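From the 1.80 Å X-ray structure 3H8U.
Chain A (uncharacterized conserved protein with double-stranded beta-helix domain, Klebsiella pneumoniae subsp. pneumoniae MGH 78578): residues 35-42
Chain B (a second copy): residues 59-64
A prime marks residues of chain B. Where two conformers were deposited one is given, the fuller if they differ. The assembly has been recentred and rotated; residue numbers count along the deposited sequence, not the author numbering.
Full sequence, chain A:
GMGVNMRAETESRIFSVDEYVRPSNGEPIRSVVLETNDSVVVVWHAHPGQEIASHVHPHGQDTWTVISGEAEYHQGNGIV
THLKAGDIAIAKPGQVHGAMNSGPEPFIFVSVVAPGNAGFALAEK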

ATOM      1  N   GLU A  35      10.107  -8.620  -2.031  1.00 29.15           N
ATOM      2  CA  GLU A  35       9.463  -9.889  -1.743  0.50 28.74           C
ATOM      3  C   GLU A  35      10.017 -10.433  -0.442  1.00 28.93           C
ATOM      4  O   GLU A  35      11.210 -10.522  -0.259  1.00 27.70           O
ATOM      5  CB  GLU A  35       9.710 -10.890  -2.864  0.50 29.46           C
ATOM      6  CG  GLU A  35       8.884 -12.166  -2.724  0.50 30.15           C
ATOM      7  CD  GLU A  35       8.793 -12.967  -4.013  0.50 32.42           C
ATOM      8  OE1 GLU A  35       8.880 -12.363  -5.103  0.50 32.67           O
ATOM      9  OE2 GLU A  35       8.597 -14.203  -3.929  0.50 34.27           O
ATOM     10  N   THR A  36       9.119 -10.761   0.478  1.00 28.38           N
ATOM     11  CA  THR A  36       9.476 -11.298   1.795  1.00 28.22           C
ATOM     12  C   THR A  36       8.459 -12.381   2.057  1.00 28.74           C
ATOM     13  O   THR A  36       7.524 -12.511   1.299  1.00 27.83           O
ATOM     14  CB  THR A  36       9.355 -10.276   2.933  1.00 28.09           C
ATOM     15  OG1 THR A  36       7.977  -9.974   3.169  1.00 28.38           O
ATOM     16  CG2 THR A  36      10.144  -8.980   2.630  1.00 27.52           C
ATOM     17  N   ASN A  37       8.626 -13.121   3.145  1.00 28.79           N
ATOM     18  CA  ASN A  37       7.645 -14.140   3.520  1.00 29.84           C
ATOM     19  C   ASN A  37       6.281 -13.545   3.808  1.00 29.39           C
ATOM     20  O   ASN A  37       5.247 -14.179   3.533  1.00 28.62           O
ATOM     21  CB  ASN A  37       8.139 -14.945   4.725  1.00 30.83           C
ATOM     22  CG  ASN A  37       9.294 -15.846   4.369  1.00 33.55           C
ATOM     23  OD1 ASN A  37       9.373 -16.344   3.239  1.00 39.59           O
ATOM     24  ND2 ASN A  37      10.202 -16.040   5.293  1.00 36.39           N
ATOM     25  N   ASP A  38       6.283 -12.320   4.322  1.00 28.98           N
ATOM     26  CA  ASP A  38       5.060 -11.690   4.840  1.00 29.17           C
ATOM     27  C   ASP A  38       4.251 -10.979   3.739  1.00 28.65           C
ATOM     28  O   ASP A  38       3.038 -10.846   3.827  1.00 28.54           O
ATOM     29  CB  ASP A  38       5.419 -10.677   5.948  1.00 29.78           C
ATOM     30  CG  ASP A  38       6.114 -11.320   7.139  1.00 30.20           C
ATOM     31  OD1 ASP A  38       5.591 -12.296   7.703  1.00 30.58           O
ATOM     32  OD2 ASP A  38       7.216 -10.856   7.471  1.00 32.75           O
ATOM     33  N   SER A  39       4.926 -10.497   2.697  1.00 28.19           N
ATOM     34  CA  SER A  39       4.253  -9.817   1.582  1.00 28.02           C
ATOM     35  C   SER A  39       5.162  -9.753   0.356  1.00 28.09           C
ATOM     36  O   SER A  39       6.391  -9.792   0.448  1.00 27.31           O
ATOM     37  CB  SER A  39       3.897  -8.356   1.917  1.00 29.10           C
ATOM     38  OG  SER A  39       3.001  -8.256   3.039  1.00 30.58           O
ATOM     39  N   VAL A  40       4.513  -9.588  -0.780  1.00 28.66           N
ATOM     40  CA  VAL A  40       5.183  -9.195  -2.012  0.50 28.67           C
ATOM     41  C   VAL A  40       4.587  -7.841  -2.430  1.00 28.74           C
ATOM     42  O   VAL A  40       3.365  -7.694  -2.510  1.00 29.24           O
ATOM     43  CB  VAL A  40       5.008 -10.273  -3.103  0.50 28.75           C
ATOM     44  CG1 VAL A  40       5.535  -9.785  -4.442  0.50 29.66           C
ATOM     45  CG2 VAL A  40       5.719 -11.569  -2.711  0.50 29.36           C
ATOM     46  N   VAL A  41       5.448  -6.858  -2.655  1.00 29.45           N
ATOM     47  CA  VAL A  41       5.044  -5.502  -2.958  1.00 29.85           C
ATOM     48  C   VAL A  41       5.488  -5.254  -4.396  1.00 29.91           C
ATOM     49  O   VAL A  41       6.698  -5.441  -4.727  1.00 29.85           O
ATOM     50  CB  VAL A  41       5.731  -4.483  -1.997  1.00 30.17           C
ATOM     51  CG1 VAL A  41       5.379  -3.033  -2.376  1.00 30.60           C
ATOM     52  CG2 VAL A  41       5.361  -4.765  -0.542  1.00 30.09           C
ATOM     53  N   VAL A  42       4.517  -4.872  -5.244  1.00 29.86           N
ATOM     54  CA  VAL A  42       4.699  -4.716  -6.692  1.00 29.62           C
ATOM     55  C   VAL A  42       4.119  -3.353  -7.132  1.00 29.89           C
ATOM     56  O   VAL A  42       3.105  -2.900  -6.608  1.00 30.99           O
ATOM     57  CB  VAL A  42       3.978  -5.868  -7.480  1.00 30.65           C
ATOM     58  CG1 VAL A  42       4.005  -5.647  -8.986  1.00 31.10           C
ATOM     59  CG2 VAL A  42       4.607  -7.210  -7.114  1.00 32.79           C
TER
ATOM     60  N   HIS B  59       6.144  -9.665  14.627  1.00 31.01           N
ATOM     61  CA  HIS B  59       5.977 -10.761  13.692  1.00 31.65           C
ATOM     62  C   HIS B  59       5.179 -10.379  12.440  1.00 31.41           C
ATOM     63  O   HIS B  59       4.425 -11.178  11.903  1.00 30.93           O
ATOM     64  CB  HIS B  59       5.347 -11.907  14.430  1.00 32.57           C
ATOM     65  CG  HIS B  59       6.178 -12.355  15.585  1.00 34.72           C
ATOM     66  ND1 HIS B  59       5.761 -12.218  16.892  1.00 39.73           N
ATOM     67  CD2 HIS B  59       7.442 -12.836  15.634  1.00 36.62           C
ATOM     68  CE1 HIS B  59       6.720 -12.644  17.699  1.00 40.94           C
ATOM     69  NE2 HIS B  59       7.747 -13.039  16.961  1.00 39.53           N
ATOM     70  N   GLY B  60       5.339  -9.152  11.986  1.00 31.45           N
ATOM     71  CA  GLY B  60       4.734  -8.789  10.697  1.00 31.59           C
ATOM     72  C   GLY B  60       5.407  -7.660   9.985  1.00 31.58           C
ATOM     73  O   GLY B  60       6.301  -6.994  10.543  1.00 32.44           O
ATOM     74  N   GLN B  61       5.000  -7.481   8.726  1.00 30.37           N
ATOM     75  CA  GLN B  61       5.484  -6.420   7.899  1.00 30.26           C
ATOM     76  C   GLN B  61       4.430  -5.339   7.801  1.00 29.89           C
ATOM     77  O   GLN B  61       3.245  -5.629   7.686  1.00 30.48           O
ATOM     78  CB  GLN B  61       5.822  -6.954   6.506  1.00 29.75           C
ATOM     79  CG  GLN B  61       6.326  -5.902   5.534  1.00 29.40           C
ATOM     80  CD  GLN B  61       6.894  -6.518   4.266  1.00 30.19           C
ATOM     81  OE1 GLN B  61       7.554  -7.574   4.303  1.00 30.43           O
ATOM     82  NE2 GLN B  61       6.661  -5.858   3.136  1.00 26.62           N
ATOM     83  N   ASP B  62       4.887  -4.099   7.787  1.00 29.44           N
ATOM     84  CA  ASP B  62       4.028  -2.949   7.572  1.00 29.47           C
ATOM     85  C   ASP B  62       4.531  -2.189   6.344  1.00 30.46           C
ATOM     86  O   ASP B  62       5.660  -1.642   6.345  1.00 30.14           O
ATOM     87  CB  ASP B  62       3.994  -2.068   8.816  1.00 29.69           C
ATOM     88  CG  ASP B  62       2.974  -0.981   8.746  1.00 31.19           C
ATOM     89  OD1 ASP B  62       2.233  -0.877   7.737  1.00 32.20           O
ATOM     90  OD2 ASP B  62       2.901  -0.233   9.736  1.00 32.37           O
ATOM     91  N   THR B  63       3.708  -2.191   5.295  1.00 30.65           N
ATOM     92  CA  THR B  63       4.021  -1.537   4.017  1.00 30.93           C
ATOM     93  C   THR B  63       3.135  -0.299   3.892  1.00 30.84           C
ATOM     94  O   THR B  63       1.902  -0.400   3.852  1.00 31.00           O
ATOM     95  CB  THR B  63       3.730  -2.469   2.819  1.00 31.36           C
ATOM     96  OG1 THR B  63       4.529  -3.628   2.947  1.00 29.74           O
ATOM     97  CG2 THR B  63       4.066  -1.819   1.487  1.00 31.23           C
ATOM     98  N   TRP B  64       3.773   0.859   3.883  1.00 30.01           N
ATOM     99  CA  TRP B  64       3.075   2.143   3.721  1.00 30.25           C
ATOM    100  C   TRP B  64       3.181   2.619   2.281  1.00 30.00           C
ATOM    101  O   TRP B  64       4.270   2.598   1.662  1.00 29.95           O
ATOM    102  CB  TRP B  64       3.739   3.200   4.581  1.00 30.68           C
ATOM    103  CG  TRP B  64       3.648   3.020   6.064  1.00 30.61           C
ATOM    104  CD1 TRP B  64       3.141   1.941   6.778  1.00 29.23           C
ATOM    105  CD2 TRP B  64       4.086   3.964   7.031  1.00 30.85           C
ATOM    106  NE1 TRP B  64       3.212   2.201   8.118  1.00 30.49           N
ATOM    107  CE2 TRP B  64       3.805   3.426   8.302  1.00 30.87           C
ATOM    108  CE3 TRP B  64       4.671   5.243   6.944  1.00 30.04           C
ATOM    109  CZ2 TRP B  64       4.081   4.117   9.476  1.00 31.02           C
ATOM    110  CZ3 TRP B  64       4.955   5.908   8.122  1.00 30.73           C
ATOM    111  CH2 TRP B  64       4.667   5.351   9.355  1.00 30.72           C
TER
HETATM  112  O   HOH W   1       9.157  -8.981   6.045  1.00 26.67           O
HETATM  113  O   HOH W   2       6.471 -12.888  10.345  1.00 42.28           O
HETATM  114  O   HOH W   3       3.135  -5.627   4.264  1.00 13.46           O
HETATM  115  O   HOH W   4       7.606  -7.307   0.717  1.00 13.86           O

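Contact between residues 35-42 of chain A and residues 59-64 of chain B, two copies of one protein, centred on the side chain of Gln61′. The two stretches bury 267 Å² between them, both sides summed, and Gln61′ gives 89 Å² of this, the largest share of any residue. Its side chain is extended, with chi1 and chi2 both t, so that the side chain runs from its CB, beside the CB of Asp38, to an amide near Thr36, Ser39 and Val41.

Glu35 opens the chain A stretch with its CB directed away from chain B and its side chain exposed. Thr36 turns toward the partner and makes the one direct hydrogen bond across the stretches: OG1 donates to OE1 of Gln61′ at 2.7 Å. The same OG1 accepts from the backbone N of Ser39 at 3.1 Å and, weakly, from N of Asp38, also at 3.1 Å. A hydroxyl suits this position because it can give its single proton to the glutamine while its lone pairs receive the turn's amides. The turn is closed further by the backbone, where N of Thr36 donates to O of Ser39 at 2.9 Å. Asn37, at the exposed bend, makes no contact with chain B.

Asp38 lies opposite Gln61′ in the register, their CA atoms 6.1 Å apart, and packs its CB 3.8 Å from CB of Gln61′. Its carboxylate is joined to chain B through water. Water 1 donates to Asp38 OD2 at 3.1 Å and to Gln61′ OE1 at 2.8 Å; water 2 donates to Asp38 OD1 at 2.8 Å and, weakly, to the backbone O of His59′ at 3.1 Å. A carboxylate, with two acceptor oxygens, can hold both waters at once. OE1 of Gln61′ thus receives protons from a hydroxyl and from a water.

Ser39 is buried, its CB directed toward chain B and 3.9 Å from NE2 of Gln61′. OG donates to O of Asp38 at 2.7 Å and accepts from water 3 at 2.9 Å; that water also lies 2.8 Å from OG1 of Thr63′, to which it is hydrogen-bonded. The backbone O of Ser39 accepts from water 4 at 2.8 Å, and water 4 in turn accepts from NE2 of Gln61′ at 3.0 Å. NE2 also donates to OG1 of Thr63′ at 3.1 Å, an intrachain bond that ties the amide to its own strand.

From Val40 the chain is a strand, and its side chains alternate: Val40 points away, whereas Val41 points toward chain B. CG2 of Val41 lies 3.8 Å from OG1 of Thr63′ and 4.1 Å from NE2 of Gln61′, so a methyl group packs beside polar atoms that find their hydrogen bonds with each other and with water. Val42, though buried, is out of reach of the partner stretch.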